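Local structure of putative NAD(P)H-flavin oxidoreductase (Neisseria meningitidis serogroup A / serotype 4A, 6WT2) at residues I65-I69 / L80-L86. The protein probably reduces nitro compounds such as chloramphenicol, using a bound flavin mononucleotide and electrons from NADH or NADPH. Residues are numbered along the deposited sequence; the frame is centred on the assembly and turned at random.
Sequences IRQAI and LDTASHL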
loop_
_atom_site.group_PDB
_atom_site.type_symbol
_atom_site.label_atom_id
_atom_site.label_comp_id
_atom_site.label_asym_id
_atom_site.label_seq_id
_atom_site.Cartn_x
_atom_site.Cartn_y
_atom_site.Cartn_z
ATOM N N ILE A 65 22.760 -7.729 12.927
ATOM C CA ILE A 65 21.682 -8.235 12.098
ATOM C C ILE A 65 21.797 -7.661 10.695
ATOM O O ILE A 65 21.676 -8.385 9.705
ATOM C CB ILE A 65 20.322 -7.918 12.741
ATOM C CG1 ILE A 65 20.225 -8.566 14.116
ATOM C CG2 ILE A 65 19.185 -8.411 11.844
ATOM C CD1 ILE A 65 18.861 -8.321 14.776
ATOM N N ARG A 66 22.082 -6.365 10.586
ATOM C CA ARG A 66 22.227 -5.769 9.256
ATOM C C ARG A 66 23.313 -6.472 8.452
ATOM O O ARG A 66 23.133 -6.752 7.260
ATOM C CB ARG A 66 22.536 -4.279 9.371
ATOM C CG ARG A 66 21.369 -3.438 9.838
ATOM C CD ARG A 66 21.716 -1.971 9.708
ATOM N NE ARG A 66 20.678 -1.110 10.263
ATOM C CZ ARG A 66 20.627 0.200 10.052
ATOM N NH1 ARG A 66 21.542 0.772 9.278
ATOM N NH2 ARG A 66 19.656 0.925 10.591
ATOM N N GLN A 67 24.451 -6.766 9.083
ATOM C CA GLN A 67 25.517 -7.466 8.373
ATOM C C GLN A 67 25.113 -8.891 8.023
ATOM O O GLN A 67 25.552 -9.424 6.997
ATOM C CB GLN A 67 26.791 -7.459 9.208
ATOM C CG GLN A 67 27.399 -6.088 9.340
ATOM C CD GLN A 67 28.076 -5.628 8.071
ATOM O OE1 GLN A 67 28.026 -4.452 7.723
ATOM N NE2 GLN A 67 28.728 -6.555 7.375
ATOM N N ALA A 68 24.260 -9.511 8.846
ATOM C CA ALA A 68 23.837 -10.882 8.578
ATOM C C ALA A 68 22.928 -10.977 7.358
ATOM O O ALA A 68 22.929 -12.003 6.668
ATOM C CB ALA A 68 23.128 -11.463 9.798
ATOM N N ILE A 69 22.140 -9.932 7.079
ATOM C CA ILE A 69 21.222 -9.983 5.946
ATOM C C ILE A 69 21.829 -9.388 4.686
ATOM O O ILE A 69 21.313 -9.632 3.583
ATOM C CB ILE A 69 19.887 -9.281 6.287
ATOM C CG1 ILE A 69 20.108 -7.806 6.624
ATOM C CG2 ILE A 69 19.171 -10.005 7.428
ATOM C CD1 ILE A 69 18.848 -7.071 7.012
ATOM N N LEU A 80 22.478 -0.709 3.957
ATOM C CA LEU A 80 22.642 -1.407 5.230
ATOM C C LEU A 80 23.809 -0.846 6.035
ATOM O O LEU A 80 23.810 -0.930 7.272
ATOM C CB LEU A 80 22.812 -2.901 4.974
ATOM C CG LEU A 80 21.490 -3.554 4.569
ATOM C CD1 LEU A 80 21.681 -4.962 4.049
ATOM C CD2 LEU A 80 20.534 -3.545 5.757
ATOM N N ASP A 81 24.797 -0.256 5.360
ATOM C CA ASP A 81 25.908 0.386 6.044
ATOM C C ASP A 81 25.637 1.840 6.408
ATOM O O ASP A 81 26.259 2.355 7.341
ATOM C CB ASP A 81 27.169 0.315 5.182
ATOM C CG ASP A 81 27.579 -1.109 4.869
ATOM O OD1 ASP A 81 27.392 -1.980 5.746
ATOM O OD2 ASP A 81 28.090 -1.358 3.753
ATOM N N THR A 82 24.726 2.516 5.718
ATOM C CA THR A 82 24.622 3.960 5.849
ATOM C C THR A 82 23.272 4.459 6.332
ATOM O O THR A 82 23.199 5.601 6.797
ATOM C CB THR A 82 24.944 4.651 4.510
ATOM O OG1 THR A 82 23.948 4.323 3.528
ATOM C CG2 THR A 82 26.343 4.229 3.997
ATOM N N ALA A 83 22.211 3.668 6.214
ATOM C CA ALA A 83 20.884 4.147 6.597
ATOM C C ALA A 83 20.801 4.369 8.102
ATOM O O ALA A 83 21.383 3.621 8.893
ATOM C CB ALA A 83 19.796 3.156 6.156
ATOM N N SER A 84 20.060 5.409 8.497
ATOM C CA SER A 84 19.764 5.616 9.908
ATOM C C SER A 84 18.927 4.467 10.465
ATOM O O SER A 84 19.286 3.850 11.478
ATOM C CB SER A 84 19.043 6.951 10.098
ATOM O OG SER A 84 18.645 7.105 11.444
ATOM N N HIS A 85 17.805 4.172 9.814
ATOM C CA HIS A 85 16.875 3.162 10.279
ATOM C C HIS A 85 16.508 2.214 9.147
ATOM O O HIS A 85 16.511 2.587 7.971
ATOM C CB HIS A 85 15.593 3.801 10.848
ATOM C CG HIS A 85 15.771 4.436 12.194
ATOM N ND1 HIS A 85 16.527 5.571 12.389
ATOM C CD2 HIS A 85 15.264 4.107 13.407
ATOM C CE1 HIS A 85 16.489 5.906 13.670
ATOM N NE2 HIS A 85 15.725 5.038 14.307
ATOM N N LEU A 86 16.197 0.977 9.529
ATOM C CA LEU A 86 15.654 -0.040 8.639
ATOM C C LEU A 86 14.423 -0.655 9.291
ATOM O O LEU A 86 14.462 -1.017 10.471
ATOM C CB LEU A 86 16.695 -1.123 8.356
ATOM C CG LEU A 86 16.231 -2.412 7.683
ATOM C CD1 LEU A 86 15.739 -2.174 6.262
ATOM C CD2 LEU A 86 17.378 -3.427 7.695
#
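A buried arginine reaching from helix 63-69 into the turn between helix 79-82 and strand 85-92 holds this corner of the nitroreductase fold together: Arg-66 bonds the backbone carbonyls of Ala-83 and Ser-84 and, weakly, that of Leu-80. Its chain, extended from CG to NE, brings the guanidinium edge to the turn. NH1 makes a nearly straight hydrogen bond to Ala-83 O, 2.9 Å at 177°, with the oxygen almost exactly in the guanidinium plane, and a weak one of 3.5 Å to Leu-80 O. NH2 bonds Ser-84 O at 3.1 Å, but here the donor stands above the carbonyl plane and the N-H...O angle is only 142°. Arginine suits the place because its flat, five-hydrogen head can serve several carbonyls at once; NE turns to Val-60 O and NH2 also meets Gln-61 OE1, so each of the five N-H groups has an acceptor. The bonded turn leads into the antiparallel sheet, where Ser-84 and His-85 both face Phe-202 in a classic beta bulge at the start of strand 85-92. Ser-84 OG and His-85 ND1 share a 2.8 Å hydrogen bond, in the plane of the imidazole at its edge, and Ser-84 OG is also bonded to Ile-31 N. Leu-80 CD2 packs alongside the arginine's aliphatic part, 4.2 Å from Arg-66 CG, and Ile-69 supplies the rest of the apolar half of the contact. With CG1 between the backbone N and carbonyl carbon (chi1 61°), Ile-69 CD1 meets Leu-86 CD2 tip to tip at 4.0 Å; CD1 also lies 4.1 Å from Leu-80 CD2, where the two side chains cross at about a right angle. Branched aliphatic residues fill this interior, which helix 175-185 covers through Met-178 and Val-181. On the exposed side, Asp-81 OD1 forms a salt bridge with Lys-70 NZ.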